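Local coordinates for hypothetical protein Atu2684 (Agrobacterium tumefaciens, PDB 2AXO) that is of unknown function but belongs to the DUF1223 family of the thioredoxin clan, and has a closely spaced cysteine pair consistent with a redox role, at residues A[50-55]-A[88-93]; A[74-79]-A[235-240]; A[173-178]-A[206-211]; A[180-185]-A[196-201]. All blocks are in the same frame, centred on the assembly; numbering follows the deposited sequence.

Contact 1: A[50-55]-A[88-93]; sequences TSQGCA and WTDSLA
Gln52 and Asp90 carry this meeting of two loops, their side chains sliding past each other in opposite directions. The tight part is here: Gln52 CG rests 3.3 Å from Asp90 CB, with the amide and carboxylate planes turned 70° apart. Asp90 CG sits between its own backbone N and carbonyl carbon (chi1 56°), which turns it toward the 50-55 loop. Carried on that carbon, Asp90 OD1 takes the N-H of Gln52 N in a straight but weak hydrogen bond of 3.3 Å. Ser51 OG accepts from Gly53 N at 3.1 Å, an ST turn inside the type I turn from Ser51 to Cys54. This turn leads into the CXXC motif, where Cys54 is disulfide-bonded to Cys57 ahead of helix 58-70, the place such a motif takes in thioredoxin-like folds. Toward solvent the fit is slacker. Trp88, an exposed residue, presents only an edge, its CE3 lying 3.5 Å from Gln52 O in the plane of the indole. The backbone carbonyl Trp88 O is buried beside the turn without a polar partner, 4.1 Å from Gly53 CA.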
loop_
_atom_site.group_PDB
_atom_site.type_symbol
_atom_site.label_atom_id
_atom_site.label_comp_id
_atom_site.label_asym_id
_atom_site.label_seq_id
_atom_site.Cartn_x
_atom_site.Cartn_y
_atom_site.Cartn_z
ATOM N N THR A 50 -8.779 -1.144 -7.867
ATOM C CA THR A 50 -9.936 -1.595 -7.111
ATOM C C THR A 50 -9.628 -2.910 -6.404
ATOM O O THR A 50 -8.487 -3.344 -6.367
ATOM C CB THR A 50 -11.113 -1.807 -8.097
ATOM O OG1 THR A 50 -12.273 -2.279 -7.401
ATOM C CG2 THR A 50 -10.712 -2.812 -9.178
ATOM N N SER A 51 -10.657 -3.532 -5.838
ATOM C CA SER A 51 -10.510 -4.814 -5.157
ATOM C C SER A 51 -11.881 -5.333 -4.761
ATOM O O SER A 51 -12.789 -4.554 -4.468
ATOM C CB SER A 51 -9.639 -4.684 -3.902
ATOM O OG SER A 51 -9.604 -5.918 -3.200
ATOM N N GLN A 52 -12.044 -6.648 -4.750
ATOM C CA GLN A 52 -13.332 -7.187 -4.370
ATOM C C GLN A 52 -13.518 -7.016 -2.865
ATOM O O GLN A 52 -14.640 -7.054 -2.363
ATOM C CB GLN A 52 -13.455 -8.659 -4.765
ATOM C CG GLN A 52 -12.872 -9.645 -3.781
ATOM C CD GLN A 52 -13.504 -11.017 -3.917
ATOM O OE1 GLN A 52 -14.650 -11.233 -3.513
ATOM N NE2 GLN A 52 -12.767 -11.947 -4.505
ATOM N N GLY A 53 -12.414 -6.813 -2.150
ATOM C CA GLY A 53 -12.484 -6.622 -0.708
ATOM C C GLY A 53 -12.818 -5.193 -0.312
ATOM O O GLY A 53 -13.018 -4.887 0.868
ATOM N N CYS A 54 -12.863 -4.313 -1.308
ATOM C CA CYS A 54 -13.178 -2.898 -1.121
ATOM C C CYS A 54 -14.677 -2.670 -1.354
ATOM O O CYS A 54 -15.158 -2.726 -2.487
ATOM C CB CYS A 54 -12.335 -2.066 -2.098
ATOM S SG CYS A 54 -12.964 -0.418 -2.540
ATOM N N ALA A 55 -15.406 -2.404 -0.273
ATOM C CA ALA A 55 -16.853 -2.201 -0.337
ATOM C C ALA A 55 -17.339 -1.007 -1.152
ATOM O O ALA A 55 -18.444 -1.035 -1.682
ATOM C CB ALA A 55 -17.423 -2.125 1.080
ATOM N N TRP A 88 -12.268 -12.765 2.143
ATOM C CA TRP A 88 -12.540 -12.047 0.903
ATOM C C TRP A 88 -11.265 -11.627 0.173
ATOM O O TRP A 88 -11.059 -10.444 -0.106
ATOM C CB TRP A 88 -13.395 -10.811 1.194
ATOM C CG TRP A 88 -14.851 -11.112 1.404
ATOM C CD1 TRP A 88 -15.393 -11.987 2.304
ATOM C CD2 TRP A 88 -15.951 -10.530 0.697
ATOM N NE1 TRP A 88 -16.765 -11.983 2.201
ATOM C CE2 TRP A 88 -17.133 -11.095 1.225
ATOM C CE3 TRP A 88 -16.054 -9.578 -0.329
ATOM C CZ2 TRP A 88 -18.406 -10.746 0.756
ATOM C CZ3 TRP A 88 -17.320 -9.231 -0.795
ATOM C CH2 TRP A 88 -18.478 -9.813 -0.249
ATOM N N THR A 89 -10.417 -12.603 -0.138
ATOM C CA THR A 89 -9.165 -12.343 -0.840
ATOM C C THR A 89 -9.306 -12.720 -2.312
ATOM O O THR A 89 -9.203 -13.893 -2.670
ATOM C CB THR A 89 -8.004 -13.154 -0.222
ATOM O OG1 THR A 89 -7.835 -12.777 1.152
ATOM C CG2 THR A 89 -6.707 -12.893 -0.977
ATOM N N ASP A 90 -9.544 -11.723 -3.160
ATOM C CA ASP A 90 -9.708 -11.962 -4.590
ATOM C C ASP A 90 -8.435 -12.491 -5.233
ATOM O O ASP A 90 -7.344 -11.965 -5.008
ATOM C CB ASP A 90 -10.152 -10.681 -5.307
ATOM C CG ASP A 90 -9.205 -9.517 -5.080
ATOM O OD1 ASP A 90 -9.405 -8.459 -5.719
ATOM O OD2 ASP A 90 -8.271 -9.657 -4.259
ATOM N N SER A 91 -8.587 -13.538 -6.039
ATOM C CA SER A 91 -7.460 -14.152 -6.722
ATOM C C SER A 91 -7.056 -13.317 -7.933
ATOM O O SER A 91 -6.330 -13.787 -8.807
ATOM C CB SER A 91 -7.825 -15.567 -7.173
ATOM O OG SER A 91 -6.699 -16.225 -7.733
ATOM N N LEU A 92 -7.534 -12.077 -7.974
ATOM C CA LEU A 92 -7.223 -11.171 -9.072
ATOM C C LEU A 92 -6.245 -10.082 -8.652
ATOM O O LEU A 92 -5.774 -9.312 -9.485
ATOM C CB LEU A 92 -8.503 -10.521 -9.600
ATOM C CG LEU A 92 -9.405 -11.387 -10.476
ATOM C CD1 LEU A 92 -10.735 -10.688 -10.693
ATOM C CD2 LEU A 92 -8.707 -11.652 -11.800
ATOM N N ALA A 93 -5.942 -10.023 -7.360
ATOM C CA ALA A 93 -5.030 -9.010 -6.843
ATOM C C ALA A 93 -3.577 -9.445 -6.921
ATOM O O ALA A 93 -3.277 -10.632 -7.045
ATOM C CB ALA A 93 -5.388 -8.675 -5.401
#

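Contact 2: A[74-79]-A[235-240]; sequences VGLSYH and AVLLQT
Leu76 and Ala235 meet first: the leucine sets CD2 at 3.7 Å and CD1 at 3.9 Å from Ala235 CB, so both branches of its fork straddle one methyl. Leu76 CG, anti to the carbonyl carbon (chi1 -64°), is sent toward the other strand, and the two methyls branch from it. Leu76 also reaches tip to tip for Leu237, where the two CD1 atoms come within 4.1 Å. Val74 closes one end, its CG1 at 3.9 Å from Ala235 CB and more loosely against Leu237 CD2. At the other end Tyr78 only brushes Leu237, OH to CD1 at 4.3 Å. Everything that touches is buried, and all of it apart from that hydroxyl is apolar. One shell out, the tyrosine ring stacks on Phe49, and its hydroxyl has weak hydrogen bonds with Glu47 and Arg100. Val203 and Phe179 lie against Leu76, while backbone bonds to strand 45-50 fix where Val74 and Leu76 stand. The axes of the two segments approach to 8.7 Å and run at 106° to one another. Strand 74-79 belongs to the mixed sheet, consistent with the thioredoxin-like fold of the clan, and strand 232-241 to an antiparallel one: orthogonal packing of two beta sheets.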
loop_
_atom_site.group_PDB
_atom_site.type_symbol
_atom_site.label_atom_id
_atom_site.label_comp_id
_atom_site.label_asym_id
_atom_site.label_seq_id
_atom_site.Cartn_x
_atom_site.Cartn_y
_atom_site.Cartn_z
ATOM N N VAL A 74 -9.334 3.192 -23.389
ATOM C CA VAL A 74 -8.567 1.985 -23.120
ATOM C C VAL A 74 -8.757 1.830 -21.620
ATOM O O VAL A 74 -8.209 2.610 -20.840
ATOM C CB VAL A 74 -7.067 2.182 -23.437
ATOM C CG1 VAL A 74 -6.252 1.045 -22.832
ATOM C CG2 VAL A 74 -6.857 2.232 -24.952
ATOM N N GLY A 75 -9.557 0.846 -21.224
ATOM C CA GLY A 75 -9.837 0.639 -19.817
ATOM C C GLY A 75 -9.152 -0.564 -19.213
ATOM O O GLY A 75 -9.136 -1.648 -19.791
ATOM N N LEU A 76 -8.590 -0.361 -18.028
ATOM C CA LEU A 76 -7.885 -1.414 -17.318
ATOM C C LEU A 76 -8.251 -1.421 -15.850
ATOM O O LEU A 76 -8.436 -0.368 -15.242
ATOM C CB LEU A 76 -6.382 -1.200 -17.434
ATOM C CG LEU A 76 -5.813 -1.288 -18.848
ATOM C CD1 LEU A 76 -4.421 -0.701 -18.857
ATOM C CD2 LEU A 76 -5.797 -2.742 -19.313
ATOM N N SER A 77 -8.344 -2.615 -15.282
ATOM C CA SER A 77 -8.652 -2.761 -13.871
ATOM C C SER A 77 -7.475 -3.446 -13.174
ATOM O O SER A 77 -7.072 -4.545 -13.558
ATOM C CB SER A 77 -9.915 -3.597 -13.685
ATOM O OG SER A 77 -10.172 -3.792 -12.311
ATOM N N TYR A 78 -6.915 -2.777 -12.169
ATOM C CA TYR A 78 -5.801 -3.326 -11.401
ATOM C C TYR A 78 -6.255 -3.650 -9.983
ATOM O O TYR A 78 -6.439 -2.745 -9.168
ATOM C CB TYR A 78 -4.642 -2.333 -11.293
ATOM C CG TYR A 78 -3.976 -1.969 -12.597
ATOM C CD1 TYR A 78 -4.500 -0.968 -13.413
ATOM C CD2 TYR A 78 -2.804 -2.607 -13.006
ATOM C CE1 TYR A 78 -3.874 -0.610 -14.602
ATOM C CE2 TYR A 78 -2.170 -2.258 -14.195
ATOM C CZ TYR A 78 -2.709 -1.260 -14.987
ATOM O OH TYR A 78 -2.096 -0.912 -16.165
ATOM N N HIS A 79 -6.427 -4.930 -9.677
ATOM C CA HIS A 79 -6.841 -5.315 -8.334
ATOM C C HIS A 79 -5.661 -5.207 -7.377
ATOM O O HIS A 79 -4.628 -5.846 -7.581
ATOM C CB HIS A 79 -7.390 -6.743 -8.332
ATOM C CG HIS A 79 -8.745 -6.869 -8.957
ATOM N ND1 HIS A 79 -8.968 -6.668 -10.302
ATOM C CD2 HIS A 79 -9.950 -7.170 -8.417
ATOM C CE1 HIS A 79 -10.252 -6.842 -10.565
ATOM N NE2 HIS A 79 -10.870 -7.146 -9.438
ATOM N N ALA A 235 -3.276 -4.330 -23.275
ATOM C CA ALA A 235 -3.333 -2.926 -23.611
ATOM C C ALA A 235 -1.887 -2.510 -23.784
ATOM O O ALA A 235 -1.041 -2.870 -22.968
ATOM C CB ALA A 235 -3.976 -2.139 -22.471
ATOM N N VAL A 236 -1.599 -1.797 -24.866
ATOM C CA VAL A 236 -0.250 -1.307 -25.108
ATOM C C VAL A 236 -0.291 0.146 -24.677
ATOM O O VAL A 236 -1.121 0.918 -25.158
ATOM C CB VAL A 236 0.136 -1.369 -26.604
ATOM C CG1 VAL A 236 1.495 -0.700 -26.818
ATOM C CG2 VAL A 236 0.194 -2.826 -27.071
ATOM N N LEU A 237 0.588 0.515 -23.758
ATOM C CA LEU A 237 0.626 1.879 -23.262
ATOM C C LEU A 237 1.986 2.488 -23.575
ATOM O O LEU A 237 3.011 1.968 -23.135
ATOM C CB LEU A 237 0.390 1.899 -21.747
ATOM C CG LEU A 237 -0.873 1.201 -21.221
ATOM C CD1 LEU A 237 -0.889 1.234 -19.701
ATOM C CD2 LEU A 237 -2.129 1.877 -21.783
ATOM N N LEU A 238 2.006 3.564 -24.359
ATOM C CA LEU A 238 3.276 4.222 -24.667
ATOM C C LEU A 238 3.397 5.228 -23.533
ATOM O O LEU A 238 2.880 6.345 -23.613
ATOM C CB LEU A 238 3.212 4.932 -26.020
ATOM C CG LEU A 238 4.540 5.513 -26.532
ATOM C CD1 LEU A 238 5.582 4.409 -26.695
ATOM C CD2 LEU A 238 4.288 6.206 -27.857
ATOM N N GLN A 239 4.097 4.822 -22.479
ATOM C CA GLN A 239 4.203 5.637 -21.284
ATOM C C GLN A 239 5.541 6.271 -20.931
ATOM O O GLN A 239 6.573 5.605 -20.866
ATOM C CB GLN A 239 3.679 4.799 -20.105
ATOM C CG GLN A 239 3.588 5.513 -18.769
ATOM C CD GLN A 239 2.656 4.806 -17.798
ATOM O OE1 GLN A 239 2.593 3.570 -17.751
ATOM N NE2 GLN A 239 1.941 5.588 -17.000
ATOM N N THR A 240 5.499 7.579 -20.704
ATOM C CA THR A 240 6.684 8.332 -20.322
ATOM C C THR A 240 6.875 8.144 -18.820
ATOM O O THR A 240 6.007 7.607 -18.135
ATOM C CB THR A 240 6.510 9.837 -20.597
ATOM O OG1 THR A 240 5.465 10.368 -19.765
ATOM C CG2 THR A 240 6.155 10.069 -22.051
#

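Contact 3: A[173-178]-A[206-211]; sequences DVVVAY and VQTVGM
Tyr178 and Gln207 meet at one end of an antiparallel strand pair, the part of the long hairpin of strands 172-186 and 196-212 that lies farther from the connection between them, which is largely not modelled. The tyrosine offers its edge: CE2 comes 3.5 Å from Gln207 CG in the plane of the ring, and the glutamine amide stands almost perpendicular to that ring, at 87°. Gln207 NE2 is close to Tyr178 OH, but the angle is too poor for a hydrogen bond. Lys228 ties the pair together from outside, by a cation-pi contact with the ring and a weak bond to Gln207 OE1. Val176 splits its branches, laying CG1 over a face of the Tyr178 ring toward the rim and setting CG2 3.8 Å from Val209 CG2. The opposite face of the sheet carries Val175 and Val206, whose CG1 atoms are tight at 3.5 Å; in both residues CG1 is anti to the backbone N (chi1 -179° in Val175). Farther along, Thr208 CG2 packs on Asp173 CB at 3.6 Å. Val176 and Gln207 form a regular hydrogen-bonded pair. Beyond them a beta bulge sets Val209 and Gly210 across from Val174: Val174 O accepts from Val209 N at 2.8 Å, while Val174 N reaches Gly210 O at 2.9 Å from a position 37° out of the carbonyl plane.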
loop_
_atom_site.group_PDB
_atom_site.type_symbol
_atom_site.label_atom_id
_atom_site.label_comp_id
_atom_site.label_asym_id
_atom_site.label_seq_id
_atom_site.Cartn_x
_atom_site.Cartn_y
_atom_site.Cartn_z
ATOM N N ASP A 173 8.379 4.156 -22.550
ATOM C CA ASP A 173 8.485 2.713 -22.565
ATOM C C ASP A 173 7.271 2.165 -23.269
ATOM O O ASP A 173 6.199 2.764 -23.237
ATOM C CB ASP A 173 8.510 2.128 -21.151
ATOM C CG ASP A 173 9.791 2.428 -20.415
ATOM O OD1 ASP A 173 10.864 2.399 -21.046
ATOM O OD2 ASP A 173 9.711 2.678 -19.198
ATOM N N VAL A 174 7.452 1.031 -23.927
ATOM C CA VAL A 174 6.342 0.373 -24.577
ATOM C C VAL A 174 5.889 -0.623 -23.516
ATOM O O VAL A 174 6.510 -1.666 -23.324
ATOM C CB VAL A 174 6.790 -0.362 -25.851
ATOM C CG1 VAL A 174 5.607 -1.098 -26.467
ATOM C CG2 VAL A 174 7.362 0.645 -26.846
ATOM N N VAL A 175 4.817 -0.277 -22.808
ATOM C CA VAL A 175 4.289 -1.114 -21.733
ATOM C C VAL A 175 3.084 -1.950 -22.170
ATOM O O VAL A 175 2.167 -1.441 -22.811
ATOM C CB VAL A 175 3.864 -0.237 -20.524
ATOM C CG1 VAL A 175 3.344 -1.112 -19.383
ATOM C CG2 VAL A 175 5.041 0.610 -20.058
ATOM N N VAL A 176 3.090 -3.231 -21.818
ATOM C CA VAL A 176 1.976 -4.105 -22.158
ATOM C C VAL A 176 1.354 -4.631 -20.878
ATOM O O VAL A 176 2.037 -5.230 -20.040
ATOM C CB VAL A 176 2.411 -5.309 -23.020
ATOM C CG1 VAL A 176 1.202 -6.196 -23.323
ATOM C CG2 VAL A 176 3.046 -4.827 -24.313
ATOM N N ALA A 177 0.057 -4.391 -20.730
ATOM C CA ALA A 177 -0.686 -4.844 -19.565
ATOM C C ALA A 177 -1.610 -5.960 -20.031
ATOM O O ALA A 177 -2.487 -5.748 -20.876
ATOM C CB ALA A 177 -1.494 -3.692 -18.966
ATOM N N TYR A 178 -1.391 -7.154 -19.494
ATOM C CA TYR A 178 -2.186 -8.321 -19.856
ATOM C C TYR A 178 -3.368 -8.449 -18.908
ATOM O O TYR A 178 -3.222 -8.292 -17.700
ATOM C CB TYR A 178 -1.312 -9.574 -19.776
ATOM C CG TYR A 178 -0.104 -9.526 -20.689
ATOM C CD1 TYR A 178 -0.211 -9.871 -22.039
ATOM C CD2 TYR A 178 1.142 -9.116 -20.210
ATOM C CE1 TYR A 178 0.897 -9.813 -22.894
ATOM C CE2 TYR A 178 2.257 -9.051 -21.054
ATOM C CZ TYR A 178 2.126 -9.399 -22.391
ATOM O OH TYR A 178 3.220 -9.324 -23.223
ATOM N N VAL A 206 2.169 -7.014 -16.103
ATOM C CA VAL A 206 2.560 -5.800 -16.811
ATOM C C VAL A 206 4.049 -5.910 -17.126
ATOM O O VAL A 206 4.840 -6.259 -16.251
ATOM C CB VAL A 206 2.345 -4.541 -15.929
ATOM C CG1 VAL A 206 2.768 -3.295 -16.690
ATOM C CG2 VAL A 206 0.886 -4.442 -15.494
ATOM N N GLN A 207 4.436 -5.623 -18.363
ATOM C CA GLN A 207 5.843 -5.700 -18.738
ATOM C C GLN A 207 6.213 -4.687 -19.806
ATOM O O GLN A 207 5.392 -4.313 -20.651
ATOM C CB GLN A 207 6.197 -7.107 -19.229
ATOM C CG GLN A 207 5.391 -7.569 -20.424
ATOM C CD GLN A 207 5.728 -8.990 -20.840
ATOM O OE1 GLN A 207 5.832 -9.886 -20.001
ATOM N NE2 GLN A 207 5.878 -9.206 -22.139
ATOM N N THR A 208 7.459 -4.239 -19.751
ATOM C CA THR A 208 7.978 -3.282 -20.711
ATOM C C THR A 208 8.648 -4.092 -21.806
ATOM O O THR A 208 9.557 -4.875 -21.536
ATOM C CB THR A 208 8.994 -2.351 -20.050
ATOM O OG1 THR A 208 8.351 -1.634 -18.989
ATOM C CG2 THR A 208 9.551 -1.365 -21.061
ATOM N N VAL A 209 8.202 -3.902 -23.042
ATOM C CA VAL A 209 8.729 -4.671 -24.160
ATOM C C VAL A 209 9.722 -3.932 -25.051
ATOM O O VAL A 209 10.264 -4.501 -26.000
ATOM C CB VAL A 209 7.556 -5.202 -25.004
ATOM C CG1 VAL A 209 8.059 -6.055 -26.146
ATOM C CG2 VAL A 209 6.626 -6.012 -24.113
ATOM N N GLY A 210 9.982 -2.671 -24.733
ATOM C CA GLY A 210 10.920 -1.908 -25.533
ATOM C C GLY A 210 10.876 -0.438 -25.183
ATOM O O GLY A 210 10.106 -0.017 -24.320
HETATM N N MSE A 211 11.712 0.340 -25.856
HETATM C CA MSE A 211 11.771 1.771 -25.617
HETATM C C MSE A 211 11.513 2.528 -26.910
HETATM O O MSE A 211 12.035 2.174 -27.964
HETATM C CB MSE A 211 13.145 2.145 -25.067
HETATM C CG MSE A 211 13.375 3.631 -24.924
HETATM SE SE MSE A 211 15.144 3.964 -24.235
HETATM C CE MSE A 211 16.148 3.193 -25.697
#

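Contact 4: A[180-185]-A[196-201]; sequences TREQTV and KMSYWH
Trp200 lies with one face beneath the side chain of Glu182, whose CB sits 3.5 Å from the centroid of the six-membered ring of Trp200, almost exactly on its normal: a CH-pi contact. Glu182 CG, anti to its backbone N (chi1 -177°), continues over the rim, 3.4 Å from Trp200 CE2. At the edge of the indole comes Arg181, with NE 3.5 Å from Trp200 CZ3. Seen from the arginine, that same corner rests on a face of the guanidinium, since the two planes stand 83° apart. At the guanidinium's own edge, Arg181 NH1 gives His201 NE2 a bent hydrogen bond of 3.0 Å, 17° out of the imidazole plane. His201 ND1 is hydrogen-bonded to Gly75 O, so the ring is gripped at both nitrogens and its rotation is fixed. Tyr199, on the sheet face shared with Gln183 and Val185, takes Val185 CG1 at its edge, 3.7 Å from CE2. The backbones form an antiparallel ladder next to the largely unmodelled connection between the strands, with Gln183-Tyr199 and Val185-Met197 as its hydrogen-bonded pairs. Tyr199 O has a second donor, a water that accepts from Thr180 OG1 at 2.8 Å. At the corners, Arg181 and His201, the strands bend away; His201 N still bonds to Arg181 O at 3.0 Å. Helix 58-70 packs here through Ile68 on Arg181 and His201 and Arg65 on Trp200, strand 247-257 adds Leu257 and Ile255, and His201 joins strand 74-79 through a backbone bond with Ser77.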
loop_
_atom_site.group_PDB
_atom_site.type_symbol
_atom_site.label_atom_id
_atom_site.label_comp_id
_atom_site.label_asym_id
_atom_site.label_seq_id
_atom_site.Cartn_x
_atom_site.Cartn_y
_atom_site.Cartn_z
ATOM N N THR A 180 -7.561 -10.363 -18.236
ATOM C CA THR A 180 -8.573 -11.337 -18.577
ATOM C C THR A 180 -9.700 -10.424 -19.040
ATOM O O THR A 180 -9.844 -9.308 -18.546
ATOM C CB THR A 180 -9.029 -12.161 -17.343
ATOM O OG1 THR A 180 -9.452 -11.273 -16.294
ATOM C CG2 THR A 180 -7.887 -13.032 -16.836
ATOM N N ARG A 181 -10.471 -10.880 -20.013
ATOM C CA ARG A 181 -11.571 -10.089 -20.538
ATOM C C ARG A 181 -12.636 -9.912 -19.461
ATOM O O ARG A 181 -12.966 -8.790 -19.073
ATOM C CB ARG A 181 -12.140 -10.796 -21.764
ATOM C CG ARG A 181 -13.416 -10.217 -22.308
ATOM C CD ARG A 181 -13.235 -8.808 -22.817
ATOM N NE ARG A 181 -14.349 -8.457 -23.687
ATOM C CZ ARG A 181 -14.599 -7.234 -24.127
ATOM N NH1 ARG A 181 -13.808 -6.225 -23.775
ATOM N NH2 ARG A 181 -15.639 -7.027 -24.920
ATOM N N GLU A 182 -13.169 -11.028 -18.976
ATOM C CA GLU A 182 -14.175 -11.011 -17.923
ATOM C C GLU A 182 -13.923 -12.178 -16.977
ATOM O O GLU A 182 -13.764 -13.310 -17.416
ATOM C CB GLU A 182 -15.580 -11.130 -18.510
ATOM C CG GLU A 182 -16.666 -11.040 -17.457
ATOM C CD GLU A 182 -17.421 -12.336 -17.276
ATOM O OE1 GLU A 182 -18.239 -12.674 -18.161
ATOM O OE2 GLU A 182 -17.192 -13.019 -16.253
ATOM N N GLN A 183 -13.882 -11.905 -15.682
ATOM C CA GLN A 183 -13.649 -12.971 -14.723
ATOM C C GLN A 183 -14.658 -12.888 -13.589
ATOM O O GLN A 183 -14.883 -11.819 -13.022
ATOM C CB GLN A 183 -12.225 -12.883 -14.170
ATOM C CG GLN A 183 -11.734 -14.160 -13.511
ATOM C CD GLN A 183 -10.258 -14.105 -13.176
ATOM O OE1 GLN A 183 -9.432 -13.750 -14.019
ATOM N NE2 GLN A 183 -9.914 -14.465 -11.945
ATOM N N THR A 184 -15.274 -14.019 -13.266
ATOM C CA THR A 184 -16.256 -14.049 -12.191
ATOM C C THR A 184 -15.640 -14.624 -10.929
ATOM O O THR A 184 -14.849 -15.567 -10.988
ATOM C CB THR A 184 -17.485 -14.897 -12.573
ATOM O OG1 THR A 184 -17.065 -16.228 -12.897
ATOM C CG2 THR A 184 -18.202 -14.287 -13.762
ATOM N N VAL A 185 -15.998 -14.047 -9.789
ATOM C CA VAL A 185 -15.488 -14.512 -8.506
ATOM C C VAL A 185 -16.661 -14.743 -7.562
ATOM O O VAL A 185 -17.704 -14.100 -7.691
ATOM C CB VAL A 185 -14.528 -13.481 -7.872
ATOM C CG1 VAL A 185 -15.277 -12.196 -7.543
ATOM C CG2 VAL A 185 -13.893 -14.068 -6.621
ATOM N N LYS A 196 -22.065 -14.478 -7.204
ATOM C CA LYS A 196 -20.922 -14.298 -8.092
ATOM C C LYS A 196 -20.856 -12.886 -8.660
ATOM O O LYS A 196 -21.866 -12.339 -9.109
ATOM C CB LYS A 196 -20.988 -15.297 -9.249
ATOM C CG LYS A 196 -20.608 -16.719 -8.882
ATOM C CD LYS A 196 -20.733 -17.636 -10.085
ATOM C CE LYS A 196 -19.954 -18.920 -9.876
ATOM N NZ LYS A 196 -18.494 -18.639 -9.767
HETATM N N MSE A 197 -19.664 -12.302 -8.638
HETATM C CA MSE A 197 -19.454 -10.962 -9.172
HETATM C C MSE A 197 -18.538 -11.041 -10.386
HETATM O O MSE A 197 -17.692 -11.933 -10.482
HETATM C CB MSE A 197 -18.836 -10.040 -8.115
HETATM C CG MSE A 197 -19.817 -9.576 -7.049
HETATM SE SE MSE A 197 -19.111 -8.202 -5.872
HETATM C CE MSE A 197 -19.425 -6.652 -6.983
ATOM N N SER A 198 -18.713 -10.107 -11.311
ATOM C CA SER A 198 -17.909 -10.083 -12.523
ATOM C C SER A 198 -17.020 -8.849 -12.615
ATOM O O SER A 198 -17.454 -7.736 -12.325
ATOM C CB SER A 198 -18.821 -10.151 -13.749
ATOM O OG SER A 198 -18.093 -9.904 -14.937
ATOM N N TYR A 199 -15.771 -9.063 -13.016
ATOM C CA TYR A 199 -14.801 -7.987 -13.179
ATOM C C TYR A 199 -14.291 -8.027 -14.609
ATOM O O TYR A 199 -14.151 -9.101 -15.186
ATOM C CB TYR A 199 -13.642 -8.164 -12.198
ATOM C CG TYR A 199 -14.035 -7.895 -10.768
ATOM C CD1 TYR A 199 -14.118 -6.590 -10.283
ATOM C CD2 TYR A 199 -14.353 -8.942 -9.904
ATOM C CE1 TYR A 199 -14.507 -6.338 -8.971
ATOM C CE2 TYR A 199 -14.746 -8.698 -8.591
ATOM C CZ TYR A 199 -14.820 -7.399 -8.134
ATOM O OH TYR A 199 -15.196 -7.156 -6.837
ATOM N N TRP A 200 -14.013 -6.855 -15.173
ATOM C CA TRP A 200 -13.548 -6.767 -16.554
ATOM C C TRP A 200 -12.171 -6.139 -16.686
ATOM O O TRP A 200 -11.821 -5.230 -15.936
ATOM C CB TRP A 200 -14.548 -5.967 -17.395
ATOM C CG TRP A 200 -15.874 -6.655 -17.552
ATOM C CD1 TRP A 200 -16.852 -6.786 -16.608
ATOM C CD2 TRP A 200 -16.328 -7.369 -18.704
ATOM N NE1 TRP A 200 -17.888 -7.542 -17.103
ATOM C CE2 TRP A 200 -17.592 -7.912 -18.388
ATOM C CE3 TRP A 200 -15.790 -7.603 -19.977
ATOM C CZ2 TRP A 200 -18.324 -8.683 -19.296
ATOM C CZ3 TRP A 200 -16.517 -8.368 -20.880
ATOM C CH2 TRP A 200 -17.773 -8.897 -20.533
ATOM N N HIS A 201 -11.407 -6.638 -17.654
ATOM C CA HIS A 201 -10.061 -6.163 -17.944
ATOM C C HIS A 201 -9.133 -6.143 -16.726
ATOM O O HIS A 201 -8.355 -5.211 -16.536
ATOM C CB HIS A 201 -10.133 -4.782 -18.620
ATOM C CG HIS A 201 -10.689 -4.825 -20.013
ATOM N ND1 HIS A 201 -10.476 -3.823 -20.936
ATOM C CD2 HIS A 201 -11.428 -5.769 -20.646
ATOM C CE1 HIS A 201 -11.052 -4.152 -22.080
ATOM N NE2 HIS A 201 -11.635 -5.327 -21.931
HETATM O O HOH W 1 -11.319 -9.349 -15.630
#

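Contact 2 lies in the core, entirely buried and nearly all apolar, whereas contact 4 is at the surface and contacts 1 and 3 are partly buried. Contacts 3 and 4 use the same two long strands, about 23 Å apart between centres: contact 3, rich in valine, lies on one side of the corners, while contact 4, with its flat and charged groups, includes the corners and runs on toward the hairpin end. Contact 2 borders both, through Leu237 N to Val175 O at 2.7 Å and Ser77 N to His201 O at 2.9 Å. Contact 1, made by loops with one weak bond, touches contact 4 where Gln52 packs on Tyr199 and Val185, which brings the hairpin beside the cysteine motif.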